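Long-range contacts in cruciferin (PDB 3KGL), which probably serves as a seed storage protein, a nutrient reserve of the 11S globulin family built from acidic and basic chains: residues 21-29 and 248-256; 63-74 and 171-181. All coordinates share one frame; numbering follows the deposited sequence.

Contact 1 of 2, residues 21-29 and 248-256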
# COMPACT_ATOMS: atom_id res chain seq x y z
N LEU A 21 -27.00 -3.55 -16.14
CA LEU A 21 -26.63 -3.64 -17.54
C LEU A 21 -27.32 -4.85 -18.09
O LEU A 21 -26.92 -5.99 -17.82
CB LEU A 21 -25.12 -3.77 -17.71
CG LEU A 21 -24.35 -2.64 -17.04
CD1 LEU A 21 -22.88 -2.98 -17.01
CD2 LEU A 21 -24.60 -1.36 -17.79
N LYS A 22 -28.38 -4.59 -18.83
CA LYS A 22 -29.22 -5.65 -19.36
C LYS A 22 -28.63 -6.12 -20.68
O LYS A 22 -28.45 -5.33 -21.61
CB LYS A 22 -30.67 -5.17 -19.49
CG LYS A 22 -31.24 -4.70 -18.15
CD LYS A 22 -32.47 -3.80 -18.25
CE LYS A 22 -33.73 -4.56 -17.84
NZ LYS A 22 -34.75 -3.69 -17.16
N ALA A 23 -28.29 -7.40 -20.74
CA ALA A 23 -27.74 -7.99 -21.96
C ALA A 23 -28.69 -9.02 -22.57
O ALA A 23 -29.55 -9.56 -21.88
CB ALA A 23 -26.39 -8.61 -21.67
N GLU A 24 -28.49 -9.29 -23.86
CA GLU A 24 -29.20 -10.34 -24.60
C GLU A 24 -29.61 -11.54 -23.75
O GLU A 24 -30.77 -11.93 -23.74
CB GLU A 24 -28.34 -10.79 -25.81
CG GLU A 24 -28.83 -12.03 -26.57
CD GLU A 24 -28.14 -12.22 -27.94
OE1 GLU A 24 -26.98 -12.68 -28.00
OE2 GLU A 24 -28.78 -11.91 -28.97
N ALA A 25 -28.66 -12.12 -23.01
CA ALA A 25 -28.94 -13.33 -22.24
C ALA A 25 -28.51 -13.26 -20.78
O ALA A 25 -28.00 -14.23 -20.22
CB ALA A 25 -28.33 -14.56 -22.92
N GLY A 26 -28.71 -12.12 -20.15
CA GLY A 26 -28.40 -11.99 -18.75
C GLY A 26 -28.15 -10.55 -18.41
O GLY A 26 -28.28 -9.67 -19.28
N ARG A 27 -27.79 -10.29 -17.16
CA ARG A 27 -27.51 -8.92 -16.79
C ARG A 27 -26.48 -8.80 -15.67
O ARG A 27 -26.35 -9.67 -14.81
CB ARG A 27 -28.81 -8.21 -16.41
CG ARG A 27 -29.56 -8.91 -15.32
CD ARG A 27 -30.90 -8.28 -15.07
NE ARG A 27 -31.69 -9.15 -14.20
CZ ARG A 27 -32.58 -8.72 -13.33
NH1 ARG A 27 -32.81 -7.41 -13.20
NH2 ARG A 27 -33.24 -9.59 -12.57
N ILE A 28 -25.76 -7.69 -15.70
CA ILE A 28 -24.74 -7.38 -14.71
C ILE A 28 -25.32 -6.35 -13.74
O ILE A 28 -25.61 -5.21 -14.12
CB ILE A 28 -23.46 -6.82 -15.41
CG1 ILE A 28 -22.92 -7.83 -16.42
CG2 ILE A 28 -22.39 -6.47 -14.39
CD1 ILE A 28 -22.17 -7.21 -17.56
N GLU A 29 -25.51 -6.75 -12.50
CA GLU A 29 -26.03 -5.85 -11.49
C GLU A 29 -24.92 -5.36 -10.60
O GLU A 29 -24.28 -6.14 -9.90
CB GLU A 29 -27.11 -6.55 -10.68
CG GLU A 29 -28.26 -7.01 -11.57
CD GLU A 29 -29.40 -7.58 -10.80
OE1 GLU A 29 -29.18 -8.47 -9.95
OE2 GLU A 29 -30.54 -7.14 -11.05
N ASN A 248 -25.68 -4.50 -29.94
CA ASN A 248 -26.54 -4.20 -28.80
C ASN A 248 -26.90 -5.40 -27.92
O ASN A 248 -27.91 -5.38 -27.23
CB ASN A 248 -27.83 -3.52 -29.27
CG ASN A 248 -27.85 -2.03 -28.98
OD1 ASN A 248 -26.89 -1.30 -29.27
ND2 ASN A 248 -28.96 -1.56 -28.40
N ARG A 249 -26.06 -6.43 -27.94
CA ARG A 249 -26.28 -7.59 -27.10
C ARG A 249 -25.77 -7.39 -25.68
O ARG A 249 -26.18 -8.08 -24.75
CB ARG A 249 -25.60 -8.82 -27.69
CG ARG A 249 -26.28 -9.39 -28.89
CD ARG A 249 -25.48 -10.52 -29.44
NE ARG A 249 -24.10 -10.11 -29.68
CZ ARG A 249 -23.14 -10.97 -29.98
NH1 ARG A 249 -23.42 -12.25 -30.10
NH2 ARG A 249 -21.90 -10.54 -30.18
N GLY A 250 -24.86 -6.43 -25.51
CA GLY A 250 -24.22 -6.26 -24.22
C GLY A 250 -23.17 -7.33 -24.04
O GLY A 250 -22.66 -7.90 -25.00
N ASN A 251 -22.86 -7.63 -22.79
CA ASN A 251 -21.74 -8.50 -22.52
C ASN A 251 -22.10 -9.94 -22.14
O ASN A 251 -21.22 -10.78 -22.05
CB ASN A 251 -20.86 -7.87 -21.44
CG ASN A 251 -19.53 -8.53 -21.34
OD1 ASN A 251 -19.29 -9.35 -20.45
ND2 ASN A 251 -18.66 -8.22 -22.28
N ILE A 252 -23.38 -10.20 -21.91
CA ILE A 252 -23.88 -11.57 -21.72
C ILE A 252 -24.77 -11.95 -22.91
O ILE A 252 -25.87 -11.42 -23.07
CB ILE A 252 -24.71 -11.69 -20.42
CG1 ILE A 252 -24.16 -10.72 -19.36
CG2 ILE A 252 -24.73 -13.11 -19.92
CD1 ILE A 252 -24.37 -11.19 -17.92
N ILE A 253 -24.29 -12.84 -23.77
CA ILE A 253 -24.98 -13.11 -25.04
C ILE A 253 -25.62 -14.49 -25.16
O ILE A 253 -25.27 -15.44 -24.46
CB ILE A 253 -24.02 -12.94 -26.23
CG1 ILE A 253 -22.85 -13.93 -26.12
CG2 ILE A 253 -23.55 -11.49 -26.34
CD1 ILE A 253 -22.04 -14.09 -27.39
N ARG A 254 -26.57 -14.60 -26.08
CA ARG A 254 -27.16 -15.90 -26.38
C ARG A 254 -26.22 -16.66 -27.30
O ARG A 254 -25.86 -16.19 -28.40
CB ARG A 254 -28.57 -15.75 -27.00
CG ARG A 254 -29.32 -17.08 -27.15
CD ARG A 254 -30.76 -17.01 -26.63
NE ARG A 254 -30.85 -17.12 -25.17
CZ ARG A 254 -31.36 -16.19 -24.37
NH1 ARG A 254 -31.88 -15.07 -24.87
NH2 ARG A 254 -31.38 -16.38 -23.05
N VAL A 255 -25.78 -17.82 -26.84
CA VAL A 255 -24.90 -18.63 -27.65
C VAL A 255 -25.74 -19.51 -28.54
O VAL A 255 -26.41 -20.43 -28.06
CB VAL A 255 -23.95 -19.49 -26.81
CG1 VAL A 255 -23.23 -20.49 -27.69
CG2 VAL A 255 -22.93 -18.61 -26.11
N GLN A 256 -25.73 -19.20 -29.83
CA GLN A 256 -26.33 -20.08 -30.82
C GLN A 256 -25.35 -21.21 -31.13
O GLN A 256 -24.18 -20.97 -31.45
CB GLN A 256 -26.67 -19.31 -32.11
CG GLN A 256 -26.91 -17.81 -31.93
CD GLN A 256 -28.26 -17.47 -31.29
OE1 GLN A 256 -28.57 -16.30 -31.07
NE2 GLN A 256 -29.07 -18.49 -31.00
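Ala23 to Ala25, the tight turn joining strands 19-23 and 26-30, press against Arg249 to Ile253, where the chain comes out of a loop into strand 252-254. Strands 26-29 and 252-254 run antiparallel at 175°, but their axes stay 6.9 Å apart, so they do not pair directly. Instead the turn is gripped by its backbone: Glu24 N donates to Arg249 O at 2.8 Å, and Ala25 N to Ile252 O at 2.9 Å. A β-hairpin end of one sheet of the N-terminal cupin barrel is thereby pinned to an edge of the other, since strand 252-254 pairs with strand 54-61. Glu24 reaches along the second segment as an extended chain, CG anti to the backbone N (chi1 171°), and its OE1 takes Arg254 N at 2.7 Å on the anti side, well out of the carboxylate plane. The Arg249 side chain lies alongside, but its guanidinium turns to Asp247 and to Asn428 of a neighbouring subunit. Ala25 CB sits over one face of the Arg254 guanidinium. Ile252 packs against the hairpin, its CB 3.7 Å from Ala23 CB and its CD1 4.0 Å from Ile28 CG1.

Contact 2 of 2, residues 63-74 and 171-181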
# COMPACT_ATOMS: atom_id res chain seq x y z
N THR A 63 -8.22 -4.80 -10.59
CA THR A 63 -8.14 -5.10 -9.17
C THR A 63 -8.32 -6.59 -8.96
O THR A 63 -8.78 -7.30 -9.85
CB THR A 63 -9.27 -4.44 -8.41
OG1 THR A 63 -10.50 -5.07 -8.79
CG2 THR A 63 -9.33 -2.96 -8.73
N ALA A 64 -7.98 -7.05 -7.76
CA ALA A 64 -8.25 -8.43 -7.39
C ALA A 64 -9.76 -8.73 -7.48
O ALA A 64 -10.59 -7.85 -7.34
CB ALA A 64 -7.74 -8.69 -6.00
N LYS A 65 -10.09 -9.98 -7.71
CA LYS A 65 -11.47 -10.38 -7.89
C LYS A 65 -11.62 -11.69 -7.14
O LYS A 65 -10.83 -12.61 -7.31
CB LYS A 65 -11.75 -10.60 -9.38
CG LYS A 65 -13.21 -10.42 -9.79
CD LYS A 65 -13.41 -10.53 -11.31
CE LYS A 65 -13.89 -11.93 -11.72
NZ LYS A 65 -15.00 -11.90 -12.74
N LEU A 66 -12.63 -11.76 -6.30
CA LEU A 66 -12.95 -13.01 -5.62
C LEU A 66 -14.42 -13.28 -5.90
O LEU A 66 -15.29 -12.51 -5.51
CB LEU A 66 -12.68 -12.90 -4.12
CG LEU A 66 -12.00 -14.08 -3.43
CD1 LEU A 66 -12.06 -13.93 -1.91
CD2 LEU A 66 -12.63 -15.40 -3.85
N SER A 67 -14.69 -14.36 -6.62
CA SER A 67 -16.05 -14.64 -7.08
C SER A 67 -16.64 -15.79 -6.28
O SER A 67 -15.90 -16.65 -5.80
CB SER A 67 -16.07 -14.98 -8.58
OG SER A 67 -15.48 -13.96 -9.39
N PHE A 68 -17.97 -15.79 -6.13
CA PHE A 68 -18.70 -16.90 -5.52
C PHE A 68 -19.89 -17.25 -6.41
O PHE A 68 -20.54 -16.36 -6.96
CB PHE A 68 -19.18 -16.51 -4.13
CG PHE A 68 -19.86 -17.62 -3.38
CD1 PHE A 68 -19.13 -18.54 -2.65
CD2 PHE A 68 -21.25 -17.72 -3.37
CE1 PHE A 68 -19.78 -19.55 -1.95
CE2 PHE A 68 -21.89 -18.72 -2.68
CZ PHE A 68 -21.15 -19.64 -1.97
N VAL A 69 -20.17 -18.54 -6.58
CA VAL A 69 -21.32 -18.97 -7.36
C VAL A 69 -22.44 -19.25 -6.37
O VAL A 69 -22.32 -20.14 -5.54
CB VAL A 69 -21.01 -20.23 -8.19
CG1 VAL A 69 -20.07 -19.92 -9.34
CG2 VAL A 69 -20.40 -21.27 -7.31
N ALA A 70 -23.50 -18.45 -6.45
CA ALA A 70 -24.54 -18.47 -5.43
C ALA A 70 -25.68 -19.38 -5.82
O ALA A 70 -26.23 -20.09 -4.99
CB ALA A 70 -25.05 -17.08 -5.18
N LYS A 71 -26.03 -19.34 -7.10
CA LYS A 71 -27.07 -20.18 -7.67
C LYS A 71 -26.61 -20.69 -9.02
O LYS A 71 -26.19 -19.91 -9.87
CB LYS A 71 -28.40 -19.41 -7.86
CG LYS A 71 -28.71 -18.34 -6.82
CD LYS A 71 -30.20 -17.98 -6.76
CE LYS A 71 -30.94 -18.93 -5.82
NZ LYS A 71 -30.13 -19.29 -4.60
N GLY A 72 -26.68 -21.99 -9.23
CA GLY A 72 -26.55 -22.49 -10.58
C GLY A 72 -25.32 -23.31 -10.80
O GLY A 72 -24.68 -23.77 -9.86
N GLU A 73 -24.99 -23.49 -12.08
CA GLU A 73 -23.93 -24.39 -12.48
C GLU A 73 -23.51 -23.96 -13.88
O GLU A 73 -24.32 -23.41 -14.63
CB GLU A 73 -24.48 -25.83 -12.50
CG GLU A 73 -23.48 -26.93 -12.14
CD GLU A 73 -24.15 -28.21 -11.65
OE1 GLU A 73 -23.50 -29.28 -11.65
OE2 GLU A 73 -25.34 -28.15 -11.26
N GLY A 74 -22.25 -24.17 -14.23
CA GLY A 74 -21.78 -23.84 -15.57
C GLY A 74 -20.30 -24.04 -15.83
O GLY A 74 -19.63 -24.80 -15.14
N GLN A 171 -31.25 -23.92 -14.80
CA GLN A 171 -31.65 -22.70 -14.13
C GLN A 171 -30.64 -21.57 -14.35
O GLN A 171 -29.57 -21.78 -14.91
CB GLN A 171 -31.78 -22.99 -12.63
CG GLN A 171 -30.77 -24.02 -12.14
CD GLN A 171 -30.38 -23.83 -10.68
OE1 GLN A 171 -29.56 -24.58 -10.14
NE2 GLN A 171 -30.95 -22.81 -10.04
N PRO A 172 -30.99 -20.36 -13.91
CA PRO A 172 -30.03 -19.25 -14.02
C PRO A 172 -28.76 -19.49 -13.19
O PRO A 172 -28.81 -19.98 -12.06
CB PRO A 172 -30.81 -18.06 -13.45
CG PRO A 172 -32.24 -18.43 -13.59
CD PRO A 172 -32.29 -19.91 -13.39
N LEU A 173 -27.63 -19.12 -13.76
CA LEU A 173 -26.35 -19.18 -13.07
C LEU A 173 -26.04 -17.82 -12.47
O LEU A 173 -26.02 -16.81 -13.18
CB LEU A 173 -25.25 -19.57 -14.06
CG LEU A 173 -23.81 -19.34 -13.60
CD1 LEU A 173 -23.43 -20.32 -12.50
CD2 LEU A 173 -22.92 -19.48 -14.80
N VAL A 174 -25.81 -17.79 -11.16
CA VAL A 174 -25.60 -16.53 -10.47
C VAL A 174 -24.21 -16.49 -9.85
O VAL A 174 -23.94 -17.20 -8.89
CB VAL A 174 -26.64 -16.29 -9.35
CG1 VAL A 174 -26.23 -15.12 -8.51
CG2 VAL A 174 -28.01 -16.03 -9.94
N ILE A 175 -23.34 -15.68 -10.42
CA ILE A 175 -22.05 -15.44 -9.79
C ILE A 175 -22.11 -14.08 -9.08
O ILE A 175 -22.69 -13.12 -9.59
CB ILE A 175 -20.84 -15.52 -10.78
CG1 ILE A 175 -20.77 -16.87 -11.49
CG2 ILE A 175 -19.53 -15.35 -10.02
CD1 ILE A 175 -21.29 -16.85 -12.91
N VAL A 176 -21.51 -14.04 -7.89
CA VAL A 176 -21.39 -12.84 -7.09
C VAL A 176 -19.89 -12.56 -6.85
O VAL A 176 -19.13 -13.49 -6.61
CB VAL A 176 -22.19 -13.02 -5.79
CG1 VAL A 176 -21.36 -12.70 -4.56
CG2 VAL A 176 -23.48 -12.21 -5.86
N SER A 177 -19.47 -11.29 -6.95
CA SER A 177 -18.04 -10.93 -7.00
C SER A 177 -17.68 -9.69 -6.18
O SER A 177 -18.37 -8.68 -6.26
CB SER A 177 -17.58 -10.66 -8.44
OG SER A 177 -17.55 -11.82 -9.25
N VAL A 178 -16.58 -9.76 -5.42
CA VAL A 178 -16.03 -8.55 -4.81
C VAL A 178 -14.85 -8.04 -5.63
O VAL A 178 -14.07 -8.83 -6.15
CB VAL A 178 -15.58 -8.76 -3.34
CG1 VAL A 178 -14.38 -9.66 -3.28
CG2 VAL A 178 -15.24 -7.42 -2.67
N LEU A 179 -14.74 -6.73 -5.76
CA LEU A 179 -13.57 -6.13 -6.39
C LEU A 179 -12.86 -5.27 -5.34
O LEU A 179 -13.48 -4.41 -4.73
CB LEU A 179 -14.00 -5.29 -7.59
CG LEU A 179 -14.86 -6.02 -8.63
CD1 LEU A 179 -15.59 -5.03 -9.50
CD2 LEU A 179 -14.06 -6.96 -9.50
N ASP A 180 -11.57 -5.54 -5.13
CA ASP A 180 -10.77 -4.87 -4.09
C ASP A 180 -10.16 -3.58 -4.62
O ASP A 180 -9.15 -3.59 -5.31
CB ASP A 180 -9.66 -5.81 -3.60
CG ASP A 180 -8.93 -5.28 -2.37
OD1 ASP A 180 -9.19 -4.12 -1.97
OD2 ASP A 180 -8.08 -6.02 -1.81
N LEU A 181 -10.80 -2.46 -4.29
CA LEU A 181 -10.44 -1.17 -4.87
C LEU A 181 -9.27 -0.53 -4.15
O LEU A 181 -8.40 0.08 -4.78
CB LEU A 181 -11.64 -0.23 -4.85
CG LEU A 181 -12.52 -0.25 -6.11
CD1 LEU A 181 -12.43 -1.58 -6.84
CD2 LEU A 181 -13.96 0.11 -5.79
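Phe68 and Val176 form a hydrogen-bonded antiparallel pair at the middle of strands 65-71 and 173-180, which run at 153° to each other. Phe68 N meets Val176 O, and Val176 N returns a bond to Phe68 O at 2.7 Å. Two residues earlier in strand 65-71, Leu66 and Val178 make the next hydrogen-bonded pair. Further along, a classic β-bulge shifts the register: Ala70 N gives Val174 O a bond of 2.8 Å, Lys71 N adds only a weak one to the same oxygen, and Lys71 O receives Val174 N.

On one face, Ser67 OG and Ser177 OG share a hydrogen bond of 3.0 Å. Flanking it, Val69 CG1 rests alongside Ile175 CG1. The aliphatic start of Lys65 runs beside Leu179, with Lys65 CG 3.6 Å from Leu179 CD2.

Thr63 closes the end of the pair. Its CB lies against Asp180 O at 3.2 Å. With OG1 set between the backbone N and the carbonyl carbon (chi1 68°), the hydroxyl donates to Ala64 O from above the carbonyl plane and also touches Leu179 CB at 3.7 Å. The other branch, CG2, lies by Asp180 O and reaches Leu181 CD1 at 3.9 Å. A glycine in place of Thr63 would probably leave Leu181 without its methyl partner and deprive Ala64 O of the hydroxyl bond.

This pair lies inside the N-terminal sheet, flanked by strand 43-50 next to 173-180 and by strand 153-157 next to 65-71. Leu66, Phe68 and Val178, on the face away from the serines, pack on Phe400 of strand 394-401, where the second cupin barrel meets the first; Phe68 also reaches Ile398 there.

Contact 2 is nested in the chain inside the loop that contact 1 closes: the order is 21-29, 63-74, 171-181, 248-256. Their centres lie 16 Å apart and their nearest atoms about 7 Å, so they do not touch. In one antiparallel sheet strand 43-50 lies between 26-30 and 173-180; the contacts also share the second sheet, through strands 252-254 and 73-79. Contact 1 sits at the outer end of the barrel, near a neighbouring subunit. The centre of contact 2 is about 5 Å from that of the chain, and one face of its strands meets the C-terminal cupin barrel. Together they span the N-terminal barrel from its subunit-facing side to the junction of the two barrels.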